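Local coordinates for protein nicotinate phosphoribosyltransferase (Saccharomyces cerevisiae, PDB 1VLP) that catalyses the ATP-dependent joining of nicotinate to the phosphoribosyl group of 5-phosphoribosyl 1-diphosphate, giving nicotinate ribonucleotide in the first step of NAD synthesis from nicotinic acid, at residues T30-V35 / T140-I145; I145-L150 / I388-L393. One frame throughout, in Å; residues are numbered along the deposited sequence.

Contact 1 of 2, residues T30-V35 / T140-I145; sequences TMHAAV and TILYEI
His32 and Ile141 bring the two backbones together, their CA atoms 6.2 Å apart, where helix 26-38 in the N-terminal domain of this type II phosphoribosyltransferase meets the type I beta turn Thr140-Tyr143 leading into helix 144-159. Ile141 is the central side chain of the contact. Its CG1 stands anti to the backbone N (chi1 -169°), which carries CD1 in between Met31 and Val35, while the CG2 branch is left for His32. The selenomethionine chain of Met31, bent at chi2 and chi3, crosses the isoleucine at about a right angle and curls round its tip: in the conformer described, one of two, CE lies 3.4 Å and CB 3.5 Å from Ile141 CD1. Val35 CG2 meets Ile141 CD1 tip to tip at 3.9 Å. A flexible selenoether and two beta-branched residues thus meet here, with Glu245 of helix 244-254 also packing on Met31 and Ile141. The His32 ring has Leu142 CG 4.1 Å above one face, toward the rim. Hydrogen bonds between ND1 and Tyr96 OH and between NE2 and Tyr99 OH should fix the ring's rotation, so an imidazole can pack here with neither buried nitrogen unmet. Ile141 CG2 approaches the ring obliquely, 3.5 Å from His32 CD2.

Contact 2 of 2, residues I145-L150 / I388-L393; sequences IPLLSL and IVIKLL
Leu148 and Val389 bring the backbones closest, their CA atoms 7.0 Å apart, where helix 145-150 runs nearly antiparallel to strand 388-393 (161° between directions) at an axis separation of 8.6 Å, a helix laid on one face of an antiparallel sheet. Strand alternation turns Ile388 and Ile390 toward the helix and Val389 away from it. Leu148 drops between the two isoleucines, sliding past each in the opposite direction. Its CD2 does most of the touching, 3.6 Å from Ile388 CD1 and 3.9 Å from Ile390 CG1, and it also rests on the strand backbone at Val389 C. In Ile388, CG1 sits between the backbone N and the carbonyl carbon (chi1 49°), a placement that carries CD1 to Leu148 CD2. Ile390 crosses Leu147 at about a right angle, its CD1 3.6 Å from Leu147 CB. The forked leucine suits the groove between two beta-branched side chains, and an alanine here would probably open a gap between Ile388 and Ile390, leaving Ile388 CD1 without its neighbour. Leu147 also touches Phe69 of helix 59-71, while strand 388-395 is hydrogen-bonded edge to edge with strand 43-50, whose Tyr46 touches Ile390.

In the fold
Helix 144-159 joins the two contacts: the turn before it packs on helix 26-38 in contact 1, and its first turns lie on strand 388-395 in contact 2. The centres are 12 Å apart, and the contacts meet where Glu144 CG lies 3.6 Å from Ile390 O. Tyr27, a nicotinate-binding residue by similarity, has its side chain about 4 Å from that of Met31 and about 7 Å from that of Leu148. Glu144 OE1 is hydrogen-bonded to Tyr27 OH and forms a salt bridge with Lys28 NZ, consistent with second-shell positioning of that tyrosine. Side chains of Arg306, probably also nicotinate-binding, and Thr367, inferred to bind phosphoribosyl diphosphate, lie about 9 Å from those of Met31 and Ile388 respectively.

Contact 1 of 2, residues T30-V35 / T140-I145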
# COMPACT_ATOMS: atom_id res chain seq x y z
N THR A 30 -5.72 -9.16 2.29
CA THR A 30 -5.64 -9.58 3.72
C THR A 30 -6.51 -8.65 4.59
O THR A 30 -7.26 -9.16 5.44
CB THR A 30 -4.21 -9.70 4.23
OG1 THR A 30 -3.49 -8.49 3.99
CG2 THR A 30 -3.50 -10.85 3.53
N MSE A 31 -6.48 -7.34 4.37
CA MSE A 31 -7.42 -6.46 5.03
C MSE A 31 -8.87 -6.81 4.78
O MSE A 31 -9.67 -6.83 5.67
CB MSE A 31 -7.23 -5.02 4.53
CG MSE A 31 -6.08 -4.25 5.10
SE MSE A 31 -6.49 -3.88 7.00
CE MSE A 31 -7.95 -2.82 6.83
N HIS A 32 -9.17 -7.12 3.52
CA HIS A 32 -10.53 -7.51 3.14
C HIS A 32 -10.99 -8.73 3.98
O HIS A 32 -12.08 -8.79 4.52
CB HIS A 32 -10.58 -7.84 1.64
CG HIS A 32 -11.97 -8.01 1.11
ND1 HIS A 32 -12.24 -8.76 -0.03
CD2 HIS A 32 -13.16 -7.52 1.54
CE1 HIS A 32 -13.54 -8.70 -0.27
NE2 HIS A 32 -14.13 -7.99 0.68
N ALA A 33 -10.11 -9.73 4.06
CA ALA A 33 -10.37 -10.93 4.89
C ALA A 33 -10.52 -10.55 6.35
O ALA A 33 -11.44 -11.03 7.01
CB ALA A 33 -9.29 -11.94 4.72
N ALA A 34 -9.66 -9.65 6.83
CA ALA A 34 -9.73 -9.26 8.25
C ALA A 34 -11.04 -8.50 8.56
O ALA A 34 -11.68 -8.72 9.59
CB ALA A 34 -8.49 -8.42 8.63
N VAL A 35 -11.45 -7.61 7.64
CA VAL A 35 -12.62 -6.77 7.83
C VAL A 35 -13.87 -7.61 7.72
O VAL A 35 -14.81 -7.44 8.51
CB VAL A 35 -12.60 -5.64 6.81
CG1 VAL A 35 -13.89 -4.95 6.73
CG2 VAL A 35 -11.45 -4.67 7.18
N THR A 140 -16.00 -1.73 0.61
CA THR A 140 -15.25 -0.54 0.18
C THR A 140 -13.73 -0.70 0.17
O THR A 140 -13.00 0.05 -0.58
CB THR A 140 -15.65 0.69 1.04
OG1 THR A 140 -15.38 0.44 2.39
CG2 THR A 140 -17.14 0.97 0.86
N ILE A 141 -13.24 -1.61 1.00
CA ILE A 141 -11.79 -1.79 1.20
C ILE A 141 -10.94 -2.01 -0.09
O ILE A 141 -9.79 -1.57 -0.16
CB ILE A 141 -11.56 -2.89 2.27
CG1 ILE A 141 -10.09 -2.93 2.69
CG2 ILE A 141 -12.04 -4.25 1.77
CD1 ILE A 141 -9.91 -2.88 4.08
N LEU A 142 -11.49 -2.69 -1.11
CA LEU A 142 -10.67 -2.97 -2.27
C LEU A 142 -10.46 -1.77 -3.18
O LEU A 142 -9.59 -1.80 -4.04
CB LEU A 142 -11.26 -4.14 -3.06
CG LEU A 142 -11.29 -5.50 -2.34
CD1 LEU A 142 -11.68 -6.62 -3.34
CD2 LEU A 142 -9.97 -5.82 -1.67
N TYR A 143 -11.29 -0.73 -3.09
CA TYR A 143 -11.19 0.36 -4.12
C TYR A 143 -9.91 1.15 -4.16
O TYR A 143 -9.52 1.59 -5.24
CB TYR A 143 -12.34 1.34 -3.96
CG TYR A 143 -13.66 0.82 -4.42
CD1 TYR A 143 -13.96 0.74 -5.77
CD2 TYR A 143 -14.64 0.41 -3.49
CE1 TYR A 143 -15.20 0.32 -6.19
CE2 TYR A 143 -15.87 -0.03 -3.91
CZ TYR A 143 -16.15 -0.08 -5.26
OH TYR A 143 -17.39 -0.52 -5.69
N GLU A 144 -9.29 1.37 -2.99
CA GLU A 144 -8.12 2.28 -2.90
C GLU A 144 -7.12 2.09 -4.08
O GLU A 144 -6.84 3.03 -4.86
CB GLU A 144 -7.41 2.10 -1.57
CG GLU A 144 -6.22 3.03 -1.36
CD GLU A 144 -5.20 2.55 -0.32
OE1 GLU A 144 -5.35 1.46 0.31
OE2 GLU A 144 -4.23 3.30 -0.11
N ILE A 145 -6.60 0.89 -4.24
CA ILE A 145 -5.50 0.66 -5.18
C ILE A 145 -5.91 0.83 -6.62
O ILE A 145 -5.29 1.63 -7.32
CB ILE A 145 -4.87 -0.72 -4.99
CG1 ILE A 145 -4.55 -0.88 -3.52
CG2 ILE A 145 -3.60 -0.93 -5.86
CD1 ILE A 145 -3.66 -0.09 -3.02

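Contact 2 of 2, residues I145-L150 / I388-L393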
# COMPACT_ATOMS: atom_id res chain seq x y z
N ILE A 145 -6.60 0.89 -4.24
CA ILE A 145 -5.50 0.66 -5.18
C ILE A 145 -5.91 0.83 -6.62
O ILE A 145 -5.29 1.63 -7.32
CB ILE A 145 -4.87 -0.72 -4.99
CG1 ILE A 145 -4.55 -0.88 -3.52
CG2 ILE A 145 -3.60 -0.93 -5.86
CD1 ILE A 145 -3.66 -0.09 -3.02
N PRO A 146 -6.93 0.08 -7.08
CA PRO A 146 -7.32 0.26 -8.49
C PRO A 146 -7.73 1.69 -8.79
O PRO A 146 -7.46 2.19 -9.87
CB PRO A 146 -8.44 -0.77 -8.71
CG PRO A 146 -8.88 -1.18 -7.32
CD PRO A 146 -7.73 -0.98 -6.41
N LEU A 147 -8.42 2.39 -7.88
CA LEU A 147 -8.79 3.77 -8.19
C LEU A 147 -7.55 4.64 -8.38
O LEU A 147 -7.47 5.43 -9.31
CB LEU A 147 -9.67 4.35 -7.10
CG LEU A 147 -11.06 3.76 -7.02
CD1 LEU A 147 -11.88 4.51 -6.00
CD2 LEU A 147 -11.79 3.72 -8.37
N LEU A 148 -6.60 4.58 -7.44
CA LEU A 148 -5.32 5.29 -7.59
C LEU A 148 -4.60 4.96 -8.87
O LEU A 148 -4.15 5.88 -9.58
CB LEU A 148 -4.45 5.07 -6.39
CG LEU A 148 -4.91 5.74 -5.10
CD1 LEU A 148 -4.04 5.20 -3.94
CD2 LEU A 148 -4.88 7.27 -5.24
N SER A 149 -4.50 3.65 -9.17
CA SER A 149 -3.84 3.14 -10.41
C SER A 149 -4.52 3.71 -11.64
O SER A 149 -3.86 4.16 -12.60
CB SER A 149 -3.83 1.61 -10.48
OG SER A 149 -3.10 1.03 -9.39
N LEU A 150 -5.85 3.78 -11.60
CA LEU A 150 -6.59 4.35 -12.72
C LEU A 150 -6.42 5.87 -12.90
O LEU A 150 -6.29 6.37 -14.05
CB LEU A 150 -8.07 4.02 -12.61
CG LEU A 150 -8.47 2.59 -13.06
CD1 LEU A 150 -9.92 2.30 -12.58
CD2 LEU A 150 -8.26 2.34 -14.56
N ILE A 388 -1.18 11.49 -5.28
CA ILE A 388 -2.57 11.26 -4.85
C ILE A 388 -2.66 10.12 -3.83
O ILE A 388 -1.88 9.15 -3.84
CB ILE A 388 -3.50 10.97 -6.04
CG1 ILE A 388 -2.89 9.87 -6.95
CG2 ILE A 388 -3.74 12.29 -6.82
CD1 ILE A 388 -3.77 9.32 -8.03
N VAL A 389 -3.66 10.25 -2.97
CA VAL A 389 -3.97 9.22 -1.97
C VAL A 389 -5.47 9.05 -1.85
O VAL A 389 -6.21 9.92 -2.28
CB VAL A 389 -3.42 9.58 -0.60
CG1 VAL A 389 -1.90 9.71 -0.67
CG2 VAL A 389 -4.04 10.81 -0.04
N ILE A 390 -5.88 7.89 -1.36
CA ILE A 390 -7.29 7.62 -1.02
C ILE A 390 -7.19 7.05 0.39
O ILE A 390 -6.65 5.98 0.59
CB ILE A 390 -8.00 6.68 -2.02
CG1 ILE A 390 -8.27 7.41 -3.31
CG2 ILE A 390 -9.32 6.15 -1.44
CD1 ILE A 390 -8.77 6.52 -4.42
N LYS A 391 -7.61 7.86 1.36
CA LYS A 391 -7.38 7.64 2.78
C LYS A 391 -8.68 7.36 3.55
O LYS A 391 -9.70 7.93 3.22
CB LYS A 391 -6.80 8.92 3.38
CG LYS A 391 -7.75 10.17 3.31
CD LYS A 391 -7.01 11.53 3.49
CE LYS A 391 -8.00 12.70 3.61
NZ LYS A 391 -7.31 13.83 4.34
N LEU A 392 -8.60 6.52 4.56
CA LEU A 392 -9.73 6.29 5.44
C LEU A 392 -10.00 7.61 6.17
O LEU A 392 -9.06 8.18 6.77
CB LEU A 392 -9.43 5.14 6.41
CG LEU A 392 -10.56 4.78 7.35
CD1 LEU A 392 -11.76 4.28 6.62
CD2 LEU A 392 -10.04 3.76 8.40
N LEU A 393 -11.24 8.10 6.08
CA LEU A 393 -11.64 9.37 6.70
C LEU A 393 -12.57 9.23 7.91
O LEU A 393 -12.50 10.01 8.88
CB LEU A 393 -12.40 10.19 5.64
CG LEU A 393 -12.79 11.65 5.82
CD1 LEU A 393 -11.70 12.59 5.30
CD2 LEU A 393 -14.03 11.90 5.03